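Local coordinates for regulator of Ty1 transposition protein 107 (PDB 3T7J), which probably serves as a BRCT-domain scaffold in the yeast response to DNA damage and in control of Ty1 transposition, at residues A[62-67]-A[85-90]; A[22-27]-A[49-54]; A[195-200]-A[217-222]; A[175-180]-A[209-214]. All coordinates share one frame; numbering follows the deposited sequence.

The four contacts fall into two pairs, one in each of the two BRCT regions, and the centres of contacts from different pairs lie about 41 or 42 Å apart. Contacts 1 and 2 each pair an outermost strand of one parallel sheet with an inner one and meet where F64 N probably hydrogen-bonds to V26 O; contact 1 is nonetheless buried, while contact 2 is partly buried and takes in a water. Contacts 3 and 4 both use helix 207-218 and touch through the R218-E180 salt bridge. There backbone pairing gives way to side-chain chemistry: a tyrosine and a lysine on a carboxylate in contact 3, a lysine on a loop carbonyl beside apolar groups in contact 4.

Contact 1: residues A[62-67]-A[85-90]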
loop_
_atom_site.group_PDB
_atom_site.type_symbol
_atom_site.label_atom_id
_atom_site.label_comp_id
_atom_site.label_asym_id
_atom_site.label_seq_id
_atom_site.Cartn_x
_atom_site.Cartn_y
_atom_site.Cartn_z
ATOM N N CYS A 62 2.575 -14.182 17.181
ATOM C CA CYS A 62 1.234 -14.402 16.651
ATOM C C CYS A 62 0.827 -13.316 15.648
ATOM O O CYS A 62 1.188 -12.143 15.793
ATOM C CB CYS A 62 0.227 -14.480 17.802
ATOM S SG CYS A 62 -1.503 -14.688 17.322
ATOM N N ILE A 63 0.094 -13.713 14.621
ATOM C CA ILE A 63 -0.437 -12.733 13.677
ATOM C C ILE A 63 -1.904 -13.029 13.483
ATOM O O ILE A 63 -2.281 -14.183 13.306
ATOM C CB ILE A 63 0.307 -12.730 12.306
ATOM C CG1 ILE A 63 -0.368 -11.755 11.336
ATOM C CG2 ILE A 63 0.385 -14.124 11.675
ATOM C CD1 ILE A 63 0.330 -10.417 11.238
ATOM N N PHE A 64 -2.735 -11.994 13.589
ATOM C CA PHE A 64 -4.145 -12.124 13.278
ATOM C C PHE A 64 -4.375 -11.568 11.877
ATOM O O PHE A 64 -3.982 -10.437 11.577
ATOM C CB PHE A 64 -5.021 -11.383 14.299
ATOM C CG PHE A 64 -5.040 -12.023 15.677
ATOM C CD1 PHE A 64 -5.804 -13.156 15.921
ATOM C CD2 PHE A 64 -4.308 -11.483 16.718
ATOM C CE1 PHE A 64 -5.829 -13.748 17.163
ATOM C CE2 PHE A 64 -4.333 -12.074 17.993
ATOM C CZ PHE A 64 -5.094 -13.206 18.205
ATOM N N ALA A 65 -5.001 -12.363 11.018
ATOM C CA ALA A 65 -5.308 -11.896 9.665
ATOM C C ALA A 65 -6.373 -12.783 9.024
ATOM O O ALA A 65 -6.428 -13.977 9.295
ATOM C CB ALA A 65 -4.026 -11.865 8.814
ATOM N N PRO A 66 -7.217 -12.207 8.150
ATOM C CA PRO A 66 -8.265 -13.013 7.510
ATOM C C PRO A 66 -7.699 -14.053 6.537
ATOM O O PRO A 66 -8.333 -15.073 6.285
ATOM C CB PRO A 66 -9.095 -11.972 6.749
ATOM C CG PRO A 66 -8.112 -10.863 6.446
ATOM C CD PRO A 66 -7.183 -10.820 7.647
ATOM N N LYS A 67 -6.515 -13.803 6.001
ATOM C CA LYS A 67 -5.901 -14.745 5.080
ATOM C C LYS A 67 -4.451 -14.355 4.878
ATOM O O LYS A 67 -3.977 -13.355 5.439
ATOM C CB LYS A 67 -6.641 -14.742 3.729
ATOM C CG LYS A 67 -6.631 -13.379 3.048
ATOM C CD LYS A 67 -7.538 -13.333 1.818
ATOM C CE LYS A 67 -6.944 -14.099 0.643
ATOM N NZ LYS A 67 -7.909 -14.196 -0.502
ATOM N N PHE A 85 1.502 -18.886 16.134
ATOM C CA PHE A 85 0.101 -18.920 15.772
ATOM C C PHE A 85 -0.155 -17.929 14.623
ATOM O O PHE A 85 0.303 -16.801 14.659
ATOM C CB PHE A 85 -0.759 -18.592 17.007
ATOM C CG PHE A 85 -0.497 -19.513 18.195
ATOM C CD1 PHE A 85 -1.047 -20.784 18.242
ATOM C CD2 PHE A 85 0.315 -19.112 19.237
ATOM C CE1 PHE A 85 -0.794 -21.640 19.321
ATOM C CE2 PHE A 85 0.565 -19.957 20.319
ATOM C CZ PHE A 85 0.013 -21.219 20.353
ATOM N N ALA A 86 -0.858 -18.378 13.597
ATOM C CA ALA A 86 -1.365 -17.496 12.555
ATOM C C ALA A 86 -2.868 -17.669 12.591
ATOM O O ALA A 86 -3.393 -18.692 12.147
ATOM C CB ALA A 86 -0.802 -17.906 11.177
ATOM N N LEU A 87 -3.574 -16.684 13.138
ATOM C CA LEU A 87 -4.969 -16.886 13.500
ATOM C C LEU A 87 -5.874 -15.882 12.791
ATOM O O LEU A 87 -5.491 -14.737 12.570
ATOM C CB LEU A 87 -5.153 -16.761 15.018
ATOM C CG LEU A 87 -4.352 -17.748 15.880
ATOM C CD1 LEU A 87 -4.528 -17.434 17.362
ATOM C CD2 LEU A 87 -4.747 -19.188 15.592
ATOM N N LYS A 88 -7.069 -16.337 12.434
ATOM C CA LYS A 88 -8.085 -15.470 11.877
ATOM C C LYS A 88 -8.652 -14.599 12.992
ATOM O O LYS A 88 -8.671 -14.993 14.166
ATOM C CB LYS A 88 -9.187 -16.315 11.232
ATOM C CG LYS A 88 -8.682 -17.224 10.107
ATOM C CD LYS A 88 -9.802 -18.079 9.492
ATOM C CE LYS A 88 -10.323 -19.113 10.488
ATOM N NZ LYS A 88 -11.304 -20.077 9.888
ATOM N N PRO A 89 -9.113 -13.401 12.631
ATOM C CA PRO A 89 -9.698 -12.444 13.577
ATOM C C PRO A 89 -10.852 -13.070 14.357
ATOM O O PRO A 89 -11.115 -12.650 15.492
ATOM C CB PRO A 89 -10.236 -11.323 12.670
ATOM C CG PRO A 89 -9.633 -11.539 11.347
ATOM C CD PRO A 89 -9.218 -12.960 11.232
ATOM N N GLU A 90 -11.530 -14.054 13.765
ATOM C CA GLU A 90 -12.654 -14.711 14.438
ATOM C C GLU A 90 -12.269 -15.271 15.806
ATOM O O GLU A 90 -13.128 -15.481 16.671
ATOM C CB GLU A 90 -13.256 -15.829 13.580
ATOM C CG GLU A 90 -14.161 -15.332 12.455
ATOM C CD GLU A 90 -13.391 -14.526 11.431
ATOM O OE1 GLU A 90 -12.227 -14.897 11.169
ATOM O OE2 GLU A 90 -13.939 -13.530 10.895
#
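I63 is gripped from both its amide and its carbonyl by the neighbouring strand. Its O accepts from L87 N at 2.8 Å, and its N gives to F85 O at 3.1 Å. Two residues on, A65 N reaches L87 O at 2.9 Å. This is the alternating ladder of parallel strands, 62-64 and 85-87 running within 7° of each other, and CA-H...O contacts such as F64 CA to L87 O fill in beside it. On one face of the sheet C62, F64, F85 and L87 stand together. The F64 ring, its CG anti to the carbonyl carbon (chi1 -70°), lies alongside L87 and points the same way, with CE1 3.8 Å from L87 CB and also close to L87 CD1. C62 SG sits over one face of that ring toward its rim, and also touches F85 CB at 4.0 Å. Helix 90-99 reaches the same ring through F91 and I92. Cut back to an alanine, F64 would probably leave L87 and the C62 sulfur without the ring they share and open a gap beside that helix. On the other face I63 CG2 meets A86 CB at 4.0 Å. Past the strand ends the pairing becomes packing, with P89 CD 3.5 Å from A65 O. Peptide groups thus satisfy one another inside an apolar setting: backbone bonds set the register, while apolar side chains fill both faces, F64 carrying the packing on to helix 90-99.

Contact 2: residues A[22-27]-A[49-54]; sequences DLKAVC and KIFDNI
The F51 ring presents its edge to A25 O, which lies in the ring plane 3.7 Å from CD2, while K24 CB comes in obliquely at CE2; D58 and L60 from the following loop also touch this side chain. The same A25 O accepts F51 N at 2.9 Å. Two more backbone bonds continue the ladder: A25 N to K49 O and K49 N to L23 O. Beyond F51 the chains part, and water 1 carries the pairing on, accepting a hydrogen bond from C27 N at 2.8 Å and donating to F51 O at 2.7 Å. V26 closes the far end: its CG1, anti to the carbonyl carbon (chi1 -67°), packs on I54 CG1 at 3.8 Å, the two side chains crossing at about a right angle. On the face shared by A25 and I50, C27 SG touches I50 CG2 at 3.8 Å. The lysines turn their ends outward, K24 NZ to K59 O and K49 NZ to N44 OD1. Strand 23-27, helix 37-45 and strand 48-50 form a beta-alpha-beta unit within a sheet of strand order 2-1-3-4, as in the parallel sheet of BRCT domains.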
loop_
_atom_site.group_PDB
_atom_site.type_symbol
_atom_site.label_atom_id
_atom_site.label_comp_id
_atom_site.label_asym_id
_atom_site.label_seq_id
_atom_site.Cartn_x
_atom_site.Cartn_y
_atom_site.Cartn_z
ATOM N N ASP A 22 -1.263 -16.727 25.975
ATOM C CA ASP A 22 0.157 -16.470 25.765
ATOM C C ASP A 22 0.399 -16.007 24.333
ATOM O O ASP A 22 1.260 -16.531 23.634
ATOM C CB ASP A 22 1.000 -17.723 26.084
ATOM C CG ASP A 22 2.515 -17.443 26.083
ATOM O OD1 ASP A 22 2.954 -16.362 26.532
ATOM O OD2 ASP A 22 3.304 -18.295 25.616
ATOM N N LEU A 23 -0.366 -15.020 23.890
ATOM C CA LEU A 23 -0.170 -14.489 22.544
ATOM C C LEU A 23 0.425 -13.103 22.616
ATOM O O LEU A 23 0.017 -12.277 23.449
ATOM C CB LEU A 23 -1.479 -14.456 21.765
ATOM C CG LEU A 23 -2.227 -15.777 21.651
ATOM C CD1 LEU A 23 -3.559 -15.602 20.923
ATOM C CD2 LEU A 23 -1.342 -16.778 20.904
ATOM N N LYS A 24 1.406 -12.864 21.744
ATOM C CA LYS A 24 1.977 -11.548 21.529
ATOM C C LYS A 24 1.821 -11.313 20.023
ATOM O O LYS A 24 2.587 -11.882 19.248
ATOM C CB LYS A 24 3.461 -11.557 21.920
ATOM C CG LYS A 24 3.728 -11.590 23.435
ATOM C CD LYS A 24 5.173 -11.984 23.771
ATOM C CE LYS A 24 5.424 -13.499 23.615
ATOM N NZ LYS A 24 6.848 -13.810 23.202
ATOM N N ALA A 25 0.857 -10.474 19.629
ATOM C CA ALA A 25 0.354 -10.413 18.256
ATOM C C ALA A 25 0.303 -9.016 17.641
ATOM O O ALA A 25 0.235 -8.014 18.353
ATOM C CB ALA A 25 -1.048 -11.034 18.199
ATOM N N VAL A 26 0.348 -8.958 16.313
ATOM C CA VAL A 26 -0.113 -7.777 15.577
ATOM C C VAL A 26 -1.268 -8.220 14.704
ATOM O O VAL A 26 -1.464 -9.421 14.481
ATOM C CB VAL A 26 0.984 -7.129 14.684
ATOM C CG1 VAL A 26 2.083 -6.545 15.536
ATOM C CG2 VAL A 26 1.542 -8.136 13.696
ATOM N N CYS A 27 -2.053 -7.256 14.240
ATOM C CA CYS A 27 -3.198 -7.534 13.394
ATOM C C CYS A 27 -2.948 -6.890 12.044
ATOM O O CYS A 27 -2.361 -5.813 11.963
ATOM C CB CYS A 27 -4.469 -6.938 14.014
ATOM S SG CYS A 27 -4.820 -7.523 15.684
ATOM N N LYS A 49 -1.563 -10.022 24.230
ATOM C CA LYS A 49 -1.116 -8.656 24.031
ATOM C C LYS A 49 -1.138 -8.337 22.547
ATOM O O LYS A 49 -0.532 -9.055 21.744
ATOM C CB LYS A 49 0.307 -8.484 24.560
ATOM C CG LYS A 49 0.450 -8.687 26.068
ATOM C CD LYS A 49 1.884 -8.452 26.507
ATOM C CE LYS A 49 2.007 -8.381 28.020
ATOM N NZ LYS A 49 1.437 -7.119 28.577
ATOM N N ILE A 50 -1.839 -7.259 22.197
ATOM C CA ILE A 50 -1.912 -6.768 20.833
ATOM C C ILE A 50 -1.049 -5.512 20.695
ATOM O O ILE A 50 -1.265 -4.516 21.393
ATOM C CB ILE A 50 -3.357 -6.417 20.433
ATOM C CG1 ILE A 50 -4.319 -7.555 20.801
ATOM C CG2 ILE A 50 -3.429 -6.059 18.942
ATOM C CD1 ILE A 50 -4.134 -8.823 20.003
ATOM N N PHE A 51 -0.071 -5.572 19.798
ATOM C CA PHE A 51 0.831 -4.454 19.555
ATOM C C PHE A 51 0.435 -3.762 18.258
ATOM O O PHE A 51 -0.112 -4.398 17.372
ATOM C CB PHE A 51 2.273 -4.950 19.465
ATOM C CG PHE A 51 2.780 -5.555 20.737
ATOM C CD1 PHE A 51 3.520 -4.796 21.628
ATOM C CD2 PHE A 51 2.503 -6.873 21.057
ATOM C CE1 PHE A 51 3.995 -5.342 22.803
ATOM C CE2 PHE A 51 2.972 -7.422 22.234
ATOM C CZ PHE A 51 3.720 -6.651 23.108
ATOM N N ASP A 52 0.697 -2.459 18.164
ATOM C CA ASP A 52 0.362 -1.681 16.971
ATOM C C ASP A 52 1.405 -1.926 15.906
ATOM O O ASP A 52 1.085 -2.098 14.742
ATOM C CB ASP A 52 0.321 -0.187 17.286
ATOM C CG ASP A 52 -0.807 0.180 18.224
ATOM O OD1 ASP A 52 -1.944 -0.293 18.008
ATOM O OD2 ASP A 52 -0.553 0.941 19.183
ATOM N N ASN A 53 2.661 -1.950 16.321
ATOM C CA ASN A 53 3.751 -2.152 15.387
ATOM C C ASN A 53 4.646 -3.296 15.811
ATOM O O ASN A 53 4.663 -3.685 16.984
ATOM C CB ASN A 53 4.559 -0.865 15.253
ATOM C CG ASN A 53 3.697 0.303 14.846
ATOM O OD1 ASN A 53 3.473 1.227 15.624
ATOM N ND2 ASN A 53 3.183 0.253 13.628
ATOM N N ILE A 54 5.384 -3.834 14.846
ATOM C CA ILE A 54 6.335 -4.897 15.115
ATOM C C ILE A 54 7.682 -4.325 15.506
ATOM O O ILE A 54 8.328 -3.626 14.725
ATOM C CB ILE A 54 6.565 -5.797 13.881
ATOM C CG1 ILE A 54 5.256 -6.412 13.408
ATOM C CG2 ILE A 54 7.564 -6.899 14.228
ATOM C CD1 ILE A 54 5.388 -7.243 12.124
HETATM O O HOH W 1 -1.518 -4.602 15.096
#

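Contact 3: residues A[195-200]-A[217-222]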
loop_
_atom_site.group_PDB
_atom_site.type_symbol
_atom_site.label_atom_id
_atom_site.label_comp_id
_atom_site.label_asym_id
_atom_site.label_seq_id
_atom_site.Cartn_x
_atom_site.Cartn_y
_atom_site.Cartn_z
ATOM N N ILE A 195 26.396 -18.939 -6.819
ATOM C CA ILE A 195 26.136 -17.699 -6.093
ATOM C C ILE A 195 26.188 -16.477 -7.030
ATOM O O ILE A 195 26.924 -16.464 -8.023
ATOM C CB ILE A 195 27.103 -17.522 -4.915
ATOM C CG1 ILE A 195 26.423 -16.775 -3.770
ATOM C CG2 ILE A 195 28.354 -16.784 -5.341
ATOM C CD1 ILE A 195 27.098 -17.024 -2.427
ATOM N N PHE A 196 25.387 -15.463 -6.715
ATOM C CA PHE A 196 25.241 -14.293 -7.585
ATOM C C PHE A 196 25.973 -13.086 -7.028
ATOM O O PHE A 196 25.770 -12.694 -5.874
ATOM C CB PHE A 196 23.767 -13.945 -7.762
ATOM C CG PHE A 196 22.983 -14.996 -8.489
ATOM C CD1 PHE A 196 23.123 -15.152 -9.855
ATOM C CD2 PHE A 196 22.103 -15.829 -7.800
ATOM C CE1 PHE A 196 22.402 -16.121 -10.548
ATOM C CE2 PHE A 196 21.375 -16.799 -8.477
ATOM C CZ PHE A 196 21.529 -16.946 -9.863
ATOM N N LYS A 197 26.833 -12.501 -7.849
ATOM C CA LYS A 197 27.584 -11.346 -7.426
ATOM C C LYS A 197 26.682 -10.126 -7.362
ATOM O O LYS A 197 26.842 -9.276 -6.497
ATOM C CB LYS A 197 28.766 -11.097 -8.370
ATOM C CG LYS A 197 29.524 -9.821 -8.065
ATOM C CD LYS A 197 30.984 -10.126 -7.834
ATOM C CE LYS A 197 31.871 -9.203 -8.640
ATOM N NZ LYS A 197 31.755 -7.807 -8.214
ATOM N N TYR A 198 25.734 -10.035 -8.283
ATOM C CA TYR A 198 24.842 -8.890 -8.313
ATOM C C TYR A 198 23.412 -9.353 -8.215
ATOM O O TYR A 198 22.963 -10.166 -9.023
ATOM C CB TYR A 198 24.991 -8.096 -9.613
ATOM C CG TYR A 198 26.376 -7.551 -9.843
ATOM C CD1 TYR A 198 26.762 -6.342 -9.287
ATOM C CD2 TYR A 198 27.302 -8.256 -10.596
ATOM C CE1 TYR A 198 28.035 -5.839 -9.479
ATOM C CE2 TYR A 198 28.575 -7.775 -10.789
ATOM C CZ TYR A 198 28.935 -6.559 -10.234
ATOM O OH TYR A 198 30.198 -6.069 -10.436
ATOM N N VAL A 199 22.683 -8.813 -7.248
ATOM C CA VAL A 199 21.273 -9.107 -7.163
ATOM C C VAL A 199 20.468 -7.829 -7.216
ATOM O O VAL A 199 20.684 -6.907 -6.423
ATOM C CB VAL A 199 20.959 -9.881 -5.868
ATOM C CG1 VAL A 199 19.473 -10.132 -5.762
ATOM C CG2 VAL A 199 21.748 -11.193 -5.869
ATOM N N LEU A 200 19.519 -7.772 -8.136
ATOM C CA LEU A 200 18.710 -6.574 -8.245
ATOM C C LEU A 200 17.225 -6.895 -8.185
ATOM O O LEU A 200 16.767 -7.906 -8.733
ATOM C CB LEU A 200 18.988 -5.856 -9.567
ATOM C CG LEU A 200 20.343 -5.483 -10.178
ATOM C CD1 LEU A 200 20.883 -4.137 -9.737
ATOM C CD2 LEU A 200 21.415 -6.588 -10.138
ATOM N N ASP A 217 29.047 -4.684 -19.396
ATOM C CA ASP A 217 30.134 -3.835 -19.899
ATOM C C ASP A 217 31.310 -3.743 -18.929
ATOM O O ASP A 217 32.469 -3.686 -19.362
ATOM C CB ASP A 217 29.628 -2.415 -20.168
ATOM C CG ASP A 217 28.871 -2.293 -21.469
ATOM O OD1 ASP A 217 28.774 -3.292 -22.210
ATOM O OD2 ASP A 217 28.377 -1.181 -21.755
ATOM N N ARG A 218 31.007 -3.714 -17.630
ATOM C CA ARG A 218 31.999 -3.421 -16.591
ATOM C C ARG A 218 32.497 -4.657 -15.847
ATOM O O ARG A 218 33.586 -4.638 -15.286
ATOM C CB ARG A 218 31.436 -2.398 -15.587
ATOM C CG ARG A 218 30.820 -1.152 -16.238
ATOM C CD ARG A 218 31.892 -0.129 -16.631
ATOM N NE ARG A 218 32.634 0.259 -15.432
ATOM C CZ ARG A 218 32.415 1.386 -14.762
ATOM N NH1 ARG A 218 31.507 2.239 -15.204
ATOM N NH2 ARG A 218 33.119 1.662 -13.667
ATOM N N ASP A 219 31.710 -5.727 -15.856
ATOM C CA ASP A 219 32.046 -6.939 -15.124
ATOM C C ASP A 219 31.534 -8.169 -15.867
ATOM O O ASP A 219 30.801 -9.003 -15.316
ATOM C CB ASP A 219 31.462 -6.880 -13.708
ATOM C CG ASP A 219 32.267 -7.682 -12.714
ATOM O OD1 ASP A 219 33.182 -8.419 -13.148
ATOM O OD2 ASP A 219 31.970 -7.585 -11.499
ATOM N N LYS A 220 31.977 -8.277 -17.112
ATOM C CA LYS A 220 31.488 -9.245 -18.092
ATOM C C LYS A 220 31.307 -10.690 -17.612
ATOM O O LYS A 220 30.341 -11.361 -17.981
ATOM C CB LYS A 220 32.423 -9.233 -19.302
ATOM C CG LYS A 220 32.039 -10.170 -20.427
ATOM C CD LYS A 220 32.818 -9.801 -21.686
ATOM C CE LYS A 220 33.309 -11.034 -22.421
ATOM N NZ LYS A 220 34.230 -11.858 -21.577
ATOM N N ASN A 221 32.255 -11.187 -16.833
ATOM C CA ASN A 221 32.243 -12.604 -16.495
ATOM C C ASN A 221 31.531 -12.914 -15.189
ATOM O O ASN A 221 31.463 -14.073 -14.789
ATOM C CB ASN A 221 33.662 -13.173 -16.471
ATOM C CG ASN A 221 34.441 -12.838 -17.725
ATOM O OD1 ASN A 221 33.973 -13.071 -18.841
ATOM N ND2 ASN A 221 35.631 -12.270 -17.547
ATOM N N GLU A 222 30.995 -11.894 -14.525
ATOM C CA GLU A 222 30.324 -12.112 -13.237
ATOM C C GLU A 222 28.830 -12.451 -13.344
ATOM O O GLU A 222 28.192 -12.251 -14.389
ATOM C CB GLU A 222 30.546 -10.927 -12.294
ATOM C CG GLU A 222 31.859 -11.012 -11.544
ATOM C CD GLU A 222 31.905 -12.217 -10.615
ATOM O OE1 GLU A 222 30.828 -12.786 -10.319
ATOM O OE2 GLU A 222 33.008 -12.609 -10.191
#
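K197 and E222 meet by hydrocarbon lying against carboxylate, their charged atoms not in contact. E222 OE1 approaches K197 CB at 3.3 Å and E222 CG lies 3.4 Å from K197 CE, the two chains crossing at about a right angle, whereas K197 NZ stays 5.3 Å from E222 OE2. With CG anti to the backbone N (chi1 174°), the lysine chain starts over one face of the Y198 ring and then bends through its later torsions until NZ meets D219 OD2 at 3.3 Å, a salt bridge whose hydrogen bond is weak. D219 is the focus: the same OD2 accepts the hydrogen bond of Y198 OH at 2.6 Å on its anti lone pair, in the plane of the phenol ring, with the carboxylate plane turned 85° from that ring. The lysine's charge would probably help keep this aspartate ionised. E222 CB completes the packing at the edge of the ring, 4.0 Å from Y198 CE2. D219 to E222 make a type I turn, closed by E222 N to D219 O, just where helix 207-218 ends. The contact thus ties the start of strand 198-201 to the turn leading from that helix into strand 224-227, next to it in the sheet, while I215 of the helix packs on Y198.

Contact 4: residues A[175-180]-A[209-214]; sequences KKCTFE and KKFTKL
K210 reaches straight out from its helix toward the loop, extended until the last torsion (chi4 -52°) turns NZ onto C177 O. That bond, 2.9 Å long, runs nearly along the C=O axis of its acceptor, at 160°. C177 SG lies 4.0 Å from the same K210 NZ and, held between the backbone N and carbonyl carbon (chi1 81°), also meets the F211 ring obliquely, 3.5 Å from CE1 and 4.6 Å from the ring centroid, a cysteine sulfur-aromatic contact. L214, one turn on from K210, sends CD1 toward the same loop and sits 4.2 Å from C177 O. F179 lies beside this leucine, with CB 4.5 Å from L214 CB and with L214 O oblique to its ring, 3.9 Å from F179 CD1. A methionine in place of K210 would probably leave C177 O without this donor and the loop freer to shift off the helix. Behind these groups L172 of strand 168-172 touches both C177 and F211, so sulfur and ring share one apolar patch. At the other end of 209-214, K209 makes a salt bridge to E37 of the second subunit. A loop following strand 168-172 thus lies along helix 207-218, the helix that links strands 198-201 and 224-227 in the beta-alpha-beta part of this BRCT fold.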
loop_
_atom_site.group_PDB
_atom_site.type_symbol
_atom_site.label_atom_id
_atom_site.label_comp_id
_atom_site.label_asym_id
_atom_site.label_seq_id
_atom_site.Cartn_x
_atom_site.Cartn_y
_atom_site.Cartn_z
ATOM N N LYS A 175 16.432 6.974 -13.307
ATOM C CA LYS A 175 17.487 6.394 -14.119
ATOM C C LYS A 175 18.776 7.210 -14.057
ATOM O O LYS A 175 19.411 7.471 -15.081
ATOM C CB LYS A 175 17.001 6.239 -15.565
ATOM C CG LYS A 175 15.948 7.266 -15.993
ATOM C CD LYS A 175 14.565 6.974 -15.402
ATOM C CE LYS A 175 13.633 6.304 -16.410
ATOM N NZ LYS A 175 14.188 5.035 -16.949
ATOM N N LYS A 176 19.163 7.597 -12.848
ATOM C CA LYS A 176 20.392 8.348 -12.643
ATOM C C LYS A 176 21.575 7.445 -12.283
ATOM O O LYS A 176 22.729 7.871 -12.358
ATOM C CB LYS A 176 20.207 9.389 -11.533
ATOM C CG LYS A 176 18.982 10.273 -11.682
ATOM C CD LYS A 176 19.090 11.503 -10.793
ATOM C CE LYS A 176 19.276 11.132 -9.329
ATOM N NZ LYS A 176 17.989 10.746 -8.680
ATOM N N CYS A 177 21.289 6.202 -11.894
ATOM C CA CYS A 177 22.311 5.333 -11.303
ATOM C C CYS A 177 23.315 4.775 -12.311
ATOM O O CYS A 177 22.965 4.399 -13.426
ATOM C CB CYS A 177 21.670 4.182 -10.517
ATOM S SG CYS A 177 21.134 2.800 -11.548
ATOM N N THR A 178 24.572 4.724 -11.892
ATOM C CA THR A 178 25.648 4.219 -12.727
ATOM C C THR A 178 26.056 2.841 -12.239
ATOM O O THR A 178 25.597 2.378 -11.192
ATOM C CB THR A 178 26.869 5.117 -12.607
ATOM O OG1 THR A 178 27.308 5.120 -11.246
ATOM C CG2 THR A 178 26.528 6.542 -13.019
ATOM N N PHE A 179 26.936 2.191 -12.985
ATOM C CA PHE A 179 27.455 0.911 -12.544
ATOM C C PHE A 179 28.009 1.036 -11.128
ATOM O O PHE A 179 27.774 0.169 -10.285
ATOM C CB PHE A 179 28.522 0.384 -13.499
ATOM C CG PHE A 179 29.279 -0.796 -12.963
ATOM C CD1 PHE A 179 28.725 -2.063 -13.001
ATOM C CD2 PHE A 179 30.545 -0.636 -12.427
ATOM C CE1 PHE A 179 29.421 -3.161 -12.497
ATOM C CE2 PHE A 179 31.251 -1.719 -11.929
ATOM C CZ PHE A 179 30.688 -2.984 -11.966
ATOM N N GLU A 180 28.722 2.129 -10.862
ATOM C CA GLU A 180 29.379 2.310 -9.568
ATOM C C GLU A 180 28.424 2.381 -8.350
ATOM O O GLU A 180 28.858 2.199 -7.223
ATOM C CB GLU A 180 30.323 3.518 -9.599
ATOM C CG GLU A 180 31.539 3.349 -10.537
ATOM C CD GLU A 180 31.287 3.829 -11.969
ATOM O OE1 GLU A 180 30.134 4.157 -12.324
ATOM O OE2 GLU A 180 32.263 3.879 -12.752
ATOM N N LYS A 209 17.212 -4.258 -19.085
ATOM C CA LYS A 209 18.100 -3.986 -20.206
ATOM C C LYS A 209 19.237 -3.078 -19.783
ATOM O O LYS A 209 20.401 -3.378 -20.033
ATOM C CB LYS A 209 17.335 -3.325 -21.367
ATOM C CD LYS A 209 15.229 -3.225 -22.756
ATOM C CE LYS A 209 14.379 -4.078 -23.686
ATOM N NZ LYS A 209 13.420 -3.272 -24.494
ATOM N N LYS A 210 18.889 -1.963 -19.151
ATOM C CA LYS A 210 19.874 -0.999 -18.675
ATOM C C LYS A 210 20.857 -1.588 -17.666
ATOM O O LYS A 210 22.058 -1.309 -17.706
ATOM C CB LYS A 210 19.173 0.196 -18.037
ATOM C CG LYS A 210 20.116 1.100 -17.246
ATOM C CD LYS A 210 19.358 2.235 -16.568
ATOM C CE LYS A 210 20.280 3.406 -16.270
ATOM N NZ LYS A 210 21.492 2.977 -15.523
ATOM N N PHE A 211 20.350 -2.384 -16.742
ATOM C CA PHE A 211 21.233 -2.967 -15.743
ATOM C C PHE A 211 22.115 -4.064 -16.309
ATOM O O PHE A 211 23.285 -4.164 -15.951
ATOM C CB PHE A 211 20.445 -3.469 -14.541
ATOM C CG PHE A 211 19.990 -2.368 -13.644
ATOM C CD1 PHE A 211 20.918 -1.559 -13.016
ATOM C CD2 PHE A 211 18.648 -2.123 -13.447
ATOM C CE1 PHE A 211 20.513 -0.534 -12.191
ATOM C CE2 PHE A 211 18.229 -1.096 -12.620
ATOM C CZ PHE A 211 19.162 -0.302 -11.990
ATOM N N THR A 212 21.567 -4.887 -17.192
ATOM C CA THR A 212 22.373 -5.970 -17.733
ATOM C C THR A 212 23.464 -5.407 -18.645
ATOM O O THR A 212 24.560 -5.952 -18.704
ATOM C CB THR A 212 21.533 -7.057 -18.430
ATOM O OG1 THR A 212 20.707 -6.466 -19.444
ATOM C CG2 THR A 212 20.641 -7.769 -17.407
ATOM N N LYS A 213 23.178 -4.299 -19.324
ATOM C CA LYS A 213 24.207 -3.666 -20.161
ATOM C C LYS A 213 25.331 -3.054 -19.340
ATOM O O LYS A 213 26.502 -3.213 -19.674
ATOM C CB LYS A 213 23.622 -2.611 -21.111
ATOM C CG LYS A 213 24.721 -1.941 -21.961
ATOM C CD LYS A 213 24.187 -1.059 -23.069
ATOM C CE LYS A 213 25.342 -0.325 -23.747
ATOM N NZ LYS A 213 26.503 -1.238 -23.986
ATOM N N LEU A 214 24.972 -2.363 -18.262
ATOM C CA LEU A 214 25.951 -1.734 -17.396
ATOM C C LEU A 214 26.862 -2.798 -16.785
ATOM O O LEU A 214 28.086 -2.671 -16.803
ATOM C CB LEU A 214 25.256 -0.986 -16.258
ATOM C CG LEU A 214 24.448 0.287 -16.498
ATOM C CD1 LEU A 214 23.762 0.694 -15.196
ATOM C CD2 LEU A 214 25.336 1.407 -17.011
#